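Local atomic coordinates of 5'-methylthioadenosine nucleosidase / s-adenosylhomocysteine nucleosidase (Brucella melitensis bv. 1, PDB entry 4PR3), a protein that belongs to the phosphorylase superfamily of alpha/beta proteins, as a nucleosidase by name, and holds adenine in a pocket beside its central mixed sheet. Residues Y101-V106 with G186-S191; A139-A144 with A215-R220. One frame throughout, in Å; residues are numbered along the deposited sequence.

In the fold
From the N terminus, strand 100-108 comes first, then the loop entering strand 142-148, then strand 184-192 and finally helix 207-226. Interaction 1 closes a loop of 79 residues by joining the first and third of these; interaction 2 closes one of 70 by joining the second and fourth. The segments alternate, so the two loops cross rather than nest, a worked example of contacts that interleave along a chain. Strand 100-108 has 184-192 as one neighbour and 142-148 as another, Gln102 N meeting Asp142 O, and helix 207-226 packs beside them on the same sheet.

Interaction 1: residues Y101-V106 with G186-S191; sequences YQVSSV and GLRGIS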
# COMPACT_ATOMS: atom_id res chain seq x y z
N TYR A 101 19.76 8.86 -9.79
CA TYR A 101 18.87 10.00 -9.99
C TYR A 101 18.10 10.31 -8.72
O TYR A 101 17.73 9.41 -7.97
CB TYR A 101 17.88 9.69 -11.12
CG TYR A 101 18.52 9.49 -12.48
CD1 TYR A 101 19.14 8.29 -12.81
CD2 TYR A 101 18.47 10.49 -13.43
CE1 TYR A 101 19.72 8.11 -14.04
CE2 TYR A 101 19.05 10.32 -14.68
CZ TYR A 101 19.67 9.13 -14.97
OH TYR A 101 20.24 8.95 -16.21
N GLN A 102 17.84 11.59 -8.48
CA GLN A 102 16.95 11.99 -7.40
C GLN A 102 15.54 12.15 -7.97
O GLN A 102 15.37 12.56 -9.11
CB GLN A 102 17.41 13.29 -6.74
CG GLN A 102 17.39 14.51 -7.64
CD GLN A 102 17.91 15.75 -6.94
OE1 GLN A 102 17.54 16.04 -5.80
NE2 GLN A 102 18.78 16.49 -7.62
N VAL A 103 14.54 11.79 -7.18
CA VAL A 103 13.17 11.74 -7.67
C VAL A 103 12.52 13.11 -7.60
O VAL A 103 12.33 13.67 -6.52
CB VAL A 103 12.33 10.75 -6.84
CG1 VAL A 103 10.95 10.59 -7.46
CG2 VAL A 103 13.03 9.42 -6.74
N SER A 104 12.18 13.64 -8.77
CA SER A 104 11.54 14.95 -8.88
C SER A 104 10.04 14.85 -8.62
O SER A 104 9.44 15.74 -8.02
CB SER A 104 11.81 15.56 -10.25
OG SER A 104 11.32 14.74 -11.29
N SER A 105 9.44 13.76 -9.09
CA SER A 105 8.02 13.52 -8.89
C SER A 105 7.72 12.03 -8.95
O SER A 105 8.46 11.27 -9.57
CB SER A 105 7.20 14.26 -9.94
OG SER A 105 7.52 13.79 -11.23
N VAL A 106 6.64 11.62 -8.30
CA VAL A 106 6.27 10.22 -8.26
C VAL A 106 4.78 10.03 -8.59
O VAL A 106 3.95 10.88 -8.29
CB VAL A 106 6.62 9.56 -6.90
CG1 VAL A 106 5.70 10.06 -5.81
CG2 VAL A 106 6.56 8.04 -7.00
N GLY A 186 13.60 11.02 -2.58
CA GLY A 186 13.99 9.79 -3.24
C GLY A 186 15.35 9.79 -3.94
O GLY A 186 15.80 10.83 -4.43
N LEU A 187 15.97 8.62 -4.01
CA LEU A 187 17.19 8.41 -4.80
C LEU A 187 17.12 7.04 -5.46
O LEU A 187 16.88 6.04 -4.79
CB LEU A 187 18.43 8.49 -3.91
CG LEU A 187 18.82 9.84 -3.30
CD1 LEU A 187 20.03 9.68 -2.39
CD2 LEU A 187 19.10 10.88 -4.39
N ARG A 188 17.35 6.99 -6.77
CA ARG A 188 17.25 5.73 -7.51
C ARG A 188 18.39 5.52 -8.49
O ARG A 188 18.64 6.37 -9.36
CB ARG A 188 15.92 5.67 -8.27
CG ARG A 188 14.71 5.56 -7.38
CD ARG A 188 14.64 4.20 -6.73
NE ARG A 188 13.86 4.22 -5.50
CZ ARG A 188 13.60 3.14 -4.77
NH1 ARG A 188 14.05 1.96 -5.15
NH2 ARG A 188 12.88 3.25 -3.66
N GLY A 189 19.11 4.41 -8.36
CA GLY A 189 20.06 3.99 -9.38
C GLY A 189 19.38 3.09 -10.39
O GLY A 189 18.50 2.31 -10.04
N ILE A 190 19.83 3.14 -11.65
CA ILE A 190 19.18 2.35 -12.69
C ILE A 190 19.87 1.01 -12.85
O ILE A 190 21.01 0.93 -13.31
CB ILE A 190 19.15 3.10 -14.04
CG1 ILE A 190 18.14 4.24 -13.96
CG2 ILE A 190 18.73 2.17 -15.16
CD1 ILE A 190 16.74 3.75 -13.68
N SER A 191 19.18 -0.05 -12.44
CA SER A 191 19.74 -1.39 -12.41
C SER A 191 19.42 -2.23 -13.65
O SER A 191 20.00 -3.30 -13.83
CB SER A 191 19.26 -2.13 -11.15
OG SER A 191 17.85 -2.14 -11.07
O HOH W 1 13.51 13.62 -4.17
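Tyr101 O is gripped twice by the opposing strand: Arg188 N donates to it at 2.7 Å, and Leu187 CA adds a CA-H...O contact at 3.4 Å. Tyr101 N returns a bond to Arg188 O at 2.8 Å, which makes Tyr101 and Arg188 an antiparallel hydrogen-bonded pair; Gln102 and Leu187 follow as a non-hydrogen-bonded pair. Further along, Val103 N donates to Gly186 O at 3.2 Å. Beyond it, a water takes over the ladder, donating to Val103 O and accepting from Gly186 N.

Side chains divide between the two faces. On one, Leu187 CD2 touches Gln102 CB at 3.8 Å. The rest of Gln102 turns elsewhere: with CG set between the backbone N and the carbonyl carbon (chi1 64°), NE2 is led off to Val138 O and Ile141 O. On the other, the Tyr101 ring has Arg188 O at its edge, in plane, while Arg188, bent at chi2, carries its guanidinium off to Ser89 O and Ser86 OG. Tyr101 CE1 also meets Ile190 CG1 obliquely at 4.2 Å. Val103, pointing at the opposing strand, rests CG2 3.6 Å from Gly186 CA.

This buried pairing illustrates how a mixed sheet changes direction. The short strand axes run at 143° to each other, whereas strand 83-91 lies parallel to 184-192, and strand 142-148 parallel to 100-108. Met165 of strand 165-167 packs against Tyr101, Arg188 and Ile190, and at the end of segment 186-191 Ser191 touches adenine.

Interaction 2: residues A139-A144 with A215-R220; sequences AGIDTA and AGAVAR
Ala217 is the first residue of the helical segment to meet the 139-144 loop, and its CB lies 3.8 Å from Ile141 CD1. This is a surface example of helix-to-loop packing in an alpha/beta fold: helix 207-226 rests beside the chain that leads into strand 142-148. The same Ile141 methyl also lies 3.8 Å from Ala217 O, so it sits against both the side chain and the backbone of one helical residue. Ile141 gets there by an extended reach, with CD1 anti to CA (chi2 173°), which extends the branch to the helix. The small Ala217 is buried, and it also packs on Val100 of strand 100-108 and on Leu187 of strand 184-192.

The next residue, Val218, points away from the loop and touches Leu50 of helix 45-50 and Leu187. The helix thus spans loop, sheet and a second helix within a single turn.

Arg220, one turn beyond Ala217, brings a long side chain against the loop. It and Ile141 lie alongside each other but run opposite ways, Arg220 CD 4.0 Å from Ile141 CG1. A bend at chi3 (78°) sets NE beside the loop, from which CZ and NH1 lead outward. Gly140, which has a positive phi of 94°, presents its backbone there: its O lies over one face of the guanidinium, and its CA is 3.8 Å from Arg220 NE. These are close approaches and not hydrogen bonds, and Arg220 lies exposed at the surface. Ala139 O approaches the edge of the group, near its plane, 3.6 Å from Arg220 NE.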
# COMPACT_ATOMS: atom_id res chain seq x y z
N ALA A 139 21.69 19.83 -5.54
CA ALA A 139 22.59 20.11 -6.65
C ALA A 139 23.59 18.98 -6.86
O ALA A 139 24.04 18.36 -5.90
CB ALA A 139 23.33 21.41 -6.42
N GLY A 140 23.92 18.70 -8.12
CA GLY A 140 24.93 17.71 -8.44
C GLY A 140 24.36 16.33 -8.70
O GLY A 140 25.10 15.38 -8.96
N ILE A 141 23.04 16.21 -8.63
CA ILE A 141 22.38 14.94 -8.91
C ILE A 141 21.30 15.13 -9.98
O ILE A 141 20.52 16.07 -9.91
CB ILE A 141 21.74 14.33 -7.64
CG1 ILE A 141 22.76 14.27 -6.51
CG2 ILE A 141 21.18 12.95 -7.93
CD1 ILE A 141 22.17 13.83 -5.19
N ASP A 142 21.28 14.23 -10.95
CA ASP A 142 20.25 14.26 -11.98
C ASP A 142 18.86 14.07 -11.37
O ASP A 142 18.71 13.42 -10.34
CB ASP A 142 20.50 13.15 -13.00
CG ASP A 142 21.48 13.55 -14.08
OD1 ASP A 142 22.70 13.53 -13.81
OD2 ASP A 142 21.03 13.86 -15.20
N THR A 143 17.85 14.65 -12.02
CA THR A 143 16.47 14.48 -11.58
C THR A 143 15.73 13.59 -12.57
O THR A 143 16.04 13.59 -13.76
CB THR A 143 15.74 15.83 -11.49
OG1 THR A 143 15.84 16.52 -12.74
CG2 THR A 143 16.33 16.69 -10.40
N ALA A 144 14.76 12.84 -12.06
CA ALA A 144 13.93 11.99 -12.91
C ALA A 144 12.55 11.80 -12.29
O ALA A 144 12.40 11.77 -11.07
CB ALA A 144 14.59 10.64 -13.12
N ALA A 215 25.81 5.93 -2.77
CA ALA A 215 26.50 6.45 -1.59
C ALA A 215 27.03 7.85 -1.88
O ALA A 215 27.02 8.72 -1.00
CB ALA A 215 27.63 5.51 -1.19
N GLY A 216 27.47 8.07 -3.11
CA GLY A 216 27.92 9.39 -3.52
C GLY A 216 26.80 10.39 -3.47
O GLY A 216 26.99 11.53 -3.03
N ALA A 217 25.61 9.97 -3.89
CA ALA A 217 24.43 10.83 -3.86
C ALA A 217 24.02 11.14 -2.42
O ALA A 217 23.65 12.27 -2.11
CB ALA A 217 23.28 10.19 -4.61
N VAL A 218 24.09 10.14 -1.55
CA VAL A 218 23.74 10.31 -0.15
C VAL A 218 24.64 11.34 0.52
O VAL A 218 24.17 12.19 1.27
CB VAL A 218 23.79 8.96 0.62
CG1 VAL A 218 23.77 9.19 2.12
CG2 VAL A 218 22.63 8.07 0.20
N ALA A 219 25.93 11.27 0.21
CA ALA A 219 26.89 12.25 0.69
C ALA A 219 26.50 13.68 0.30
O ALA A 219 26.63 14.61 1.10
CB ALA A 219 28.28 11.93 0.16
N ARG A 220 26.00 13.85 -0.92
CA ARG A 220 25.59 15.18 -1.39
C ARG A 220 24.30 15.65 -0.72
O ARG A 220 24.10 16.85 -0.52
CB ARG A 220 25.43 15.20 -2.91
CG ARG A 220 26.61 14.59 -3.65
CD ARG A 220 26.49 14.79 -5.15
NE ARG A 220 26.87 16.15 -5.52
CZ ARG A 220 28.09 16.49 -5.95
NH1 ARG A 220 29.04 15.56 -6.05
NH2 ARG A 220 28.35 17.74 -6.27